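Local coordinates for uncharacterized protein (Eubacterium siraeum, PDB 4OBM) that is of unknown function but belongs to the LytR-CpsA-Psr family of cell envelope-related proteins and is a putative transcription regulator, at residues Q72-Q76 / S77-E81. Numbering follows the deposited sequence.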
ATOM      1  N   GLN A  72     -14.719  -0.373 -10.828  1.00 26.82           N
ATOM      2  CA  GLN A  72     -15.282  -0.636 -12.164  1.00 26.77           C
ATOM      3  C   GLN A  72     -14.166  -0.760 -13.186  1.00 30.49           C
ATOM      4  O   GLN A  72     -14.163  -1.708 -13.963  1.00 30.98           O
ATOM      5  CB  GLN A  72     -16.276   0.462 -12.593  1.00 28.97           C
ATOM      6  CG  GLN A  72     -17.655   0.339 -11.954  1.00 39.64           C
ATOM      7  CD  GLN A  72     -18.555   1.511 -12.275  1.00 43.52           C
ATOM      8  OE1 GLN A  72     -18.134   2.673 -12.372  1.00 32.79           O
ATOM      9  NE2 GLN A  72     -19.828   1.225 -12.419  1.00 32.13           N
ATOM     10  N   ILE A  73     -13.190   0.168 -13.141  1.00 26.34           N
ATOM     11  CA  ILE A  73     -12.028   0.185 -14.018  1.00 25.57           C
ATOM     12  C   ILE A  73     -11.226  -1.098 -13.820  1.00 30.35           C
ATOM     13  O   ILE A  73     -10.889  -1.739 -14.808  1.00 30.31           O
ATOM     14  CB  ILE A  73     -11.172   1.472 -13.806  1.00 27.97           C
ATOM     15  CG1 ILE A  73     -11.980   2.725 -14.236  1.00 28.16           C
ATOM     16  CG2 ILE A  73      -9.830   1.386 -14.563  1.00 26.89           C
ATOM     17  CD1 ILE A  73     -11.612   4.022 -13.503  1.00 33.89           C
ATOM     18  N   CYS A  74     -10.970  -1.501 -12.557  1.00 28.46           N
ATOM     19  CA  CYS A  74     -10.233  -2.730 -12.252  1.00 28.28           C
ATOM     20  C   CYS A  74     -10.963  -3.974 -12.809  1.00 32.36           C
ATOM     21  O   CYS A  74     -10.294  -4.906 -13.279  1.00 33.16           O
ATOM     22  CB  CYS A  74      -9.966  -2.864 -10.756  1.00 27.60           C
ATOM     23  SG  CYS A  74      -8.783  -4.168 -10.328  1.00 30.75           S
ATOM     24  N   GLU A  75     -12.310  -3.977 -12.792  1.00 27.90           N
ATOM     25  CA  GLU A  75     -13.093  -5.110 -13.311  1.00 27.85           C
ATOM     26  C   GLU A  75     -12.945  -5.234 -14.821  1.00 33.81           C
ATOM     27  O   GLU A  75     -12.692  -6.324 -15.334  1.00 32.72           O
ATOM     28  CB  GLU A  75     -14.580  -4.995 -12.932  1.00 29.29           C
ATOM     29  CG  GLU A  75     -15.477  -6.126 -13.452  1.00 38.10           C
ATOM     30  CD  GLU A  75     -15.109  -7.570 -13.139  1.00 52.77           C
ATOM     31  OE1 GLU A  75     -14.300  -7.813 -12.210  1.00 26.65           O
ATOM     32  OE2 GLU A  75     -15.670  -8.469 -13.808  1.00 48.28           O
ATOM     33  N   GLN A  76     -13.086  -4.105 -15.519  1.00 33.55           N
ATOM     34  CA  GLN A  76     -13.055  -4.017 -16.969  1.00 34.84           C
ATOM     35  C   GLN A  76     -11.662  -4.130 -17.548  1.00 37.95           C
ATOM     36  O   GLN A  76     -11.484  -4.822 -18.552  1.00 38.87           O
ATOM     37  CB  GLN A  76     -13.681  -2.686 -17.427  1.00 37.51           C
ATOM     38  CG  GLN A  76     -15.180  -2.568 -17.117  1.00 61.79           C
ATOM     39  CD  GLN A  76     -15.729  -1.158 -17.203  1.00 83.55           C
ATOM     40  OE1 GLN A  76     -15.018  -0.147 -17.056  1.00 77.14           O
ATOM     41  NE2 GLN A  76     -17.036  -1.066 -17.384  1.00 79.03           N
ATOM     42  N   SER A  77     -10.688  -3.428 -16.960  1.00 33.04           N
ATOM     43  CA  SER A  77      -9.353  -3.341 -17.542  1.00 32.96           C
ATOM     44  C   SER A  77      -8.173  -3.754 -16.628  1.00 36.26           C
ATOM     45  O   SER A  77      -7.023  -3.598 -17.041  1.00 36.39           O
ATOM     46  CB  SER A  77      -9.126  -1.917 -18.033  1.00 35.95           C
ATOM     47  OG  SER A  77     -10.223  -1.450 -18.798  1.00 41.54           O
ATOM     48  N   GLY A  78      -8.450  -4.292 -15.437  1.00 31.16           N
ATOM     49  CA  GLY A  78      -7.403  -4.745 -14.522  1.00 29.00           C
ATOM     50  C   GLY A  78      -6.646  -3.653 -13.799  1.00 30.01           C
ATOM     51  O   GLY A  78      -6.900  -2.462 -14.019  1.00 29.95           O
ATOM     52  N   GLU A  79      -5.696  -4.069 -12.923  1.00 24.42           N
ATOM     53  CA  GLU A  79      -4.843  -3.186 -12.119  1.00 24.14           C
ATOM     54  C   GLU A  79      -3.961  -2.283 -12.987  1.00 28.64           C
ATOM     55  O   GLU A  79      -3.743  -1.139 -12.614  1.00 28.43           O
ATOM     56  CB  GLU A  79      -3.951  -3.991 -11.166  1.00 24.51           C
ATOM     57  CG  GLU A  79      -4.644  -4.453  -9.895  1.00 29.63           C
ATOM     58  CD  GLU A  79      -5.557  -5.662 -10.006  1.00 34.51           C
ATOM     59  OE1 GLU A  79      -5.795  -6.145 -11.135  1.00 28.23           O
ATOM     60  OE2 GLU A  79      -6.069  -6.103  -8.956  1.00 29.17           O
ATOM     61  N   ALA A  80      -3.480  -2.788 -14.136  1.00 26.78           N
ATOM     62  CA  ALA A  80      -2.631  -2.052 -15.076  1.00 27.54           C
ATOM     63  C   ALA A  80      -3.305  -0.730 -15.493  1.00 34.46           C
ATOM     64  O   ALA A  80      -2.649   0.313 -15.521  1.00 36.65           O
ATOM     65  CB  ALA A  80      -2.326  -2.918 -16.300  1.00 28.23           C
ATOM     66  N   GLU A  81      -4.625  -0.763 -15.752  1.00 29.81           N
ATOM     67  CA  GLU A  81      -5.365   0.441 -16.119  1.00 29.60           C
ATOM     68  C   GLU A  81      -5.514   1.372 -14.901  1.00 31.46           C
ATOM     69  O   GLU A  81      -5.276   2.577 -15.019  1.00 31.40           O
ATOM     70  CB  GLU A  81      -6.736   0.086 -16.725  1.00 31.02           C
ATOM     71  CG  GLU A  81      -7.428   1.241 -17.438  1.00 38.81           C
ATOM     72  CD  GLU A  81      -6.632   1.933 -18.530  1.00 56.01           C
ATOM     73  OE1 GLU A  81      -5.854   1.249 -19.236  1.00 51.01           O
ATOM     74  OE2 GLU A  81      -6.791   3.166 -18.678  1.00 44.63           O
TER
HETATM   75  O   HOH W   1     -12.003   0.504 -17.791  1.00 43.16           O
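Cys74 and Glu79 meet on the buried side of a sharp kink in helix 70-90, where the sulfur lies against the carboxylate group: Cys74 SG is 3.6 Å from Glu79 CD and about equally close to both carboxylate oxygens. With SG anti to the backbone N (chi1 -168°), the sulfur is set beside the carboxylate of Glu79, whose chain bends at chi2. Arg99 forms a salt bridge with Glu79 OE2 and Thr29 OG1 forms a hydrogen bond with the same oxygen; together they hold the carboxylate in place and tie this end of the contact to two neighbouring strands of the central sheet. On another flank of the bend, Ile73 CG2 packs 3.7 Å from Glu81 CG, the two side chains crossing at about a right angle, while Val82 and Leu85 farther along the helix also touch the isoleucine.

The backbone shows how the helix changes course. Ser77 N bonds to Ile73 O at 2.7 Å, a nearly straight helical i to i+4 link, and Gly78 N still reaches Cys74 O at 2.9 Å, but from above the carbonyl plane. Gly78 then turns to positive phi (75°), the amides of Glu79 and Ala80 have no bond to the preceding turn, and the short axes before and after the break stand 112° apart. Helix 70-90 lies within the LytR-CpsA-Psr family region, and its Cys74 and Glu79 side packs against strand 94-100 of the mixed sheet.

Looser and wetter is the side of Gln76 and Ser77. Here no direct side-chain hydrogen bond joins the two residues; instead a water donates to Gln76 OE1 and lies 2.8 Å from Ser77 OG, with Asn68 adding a weak hydrogen bond to the same amide oxygen.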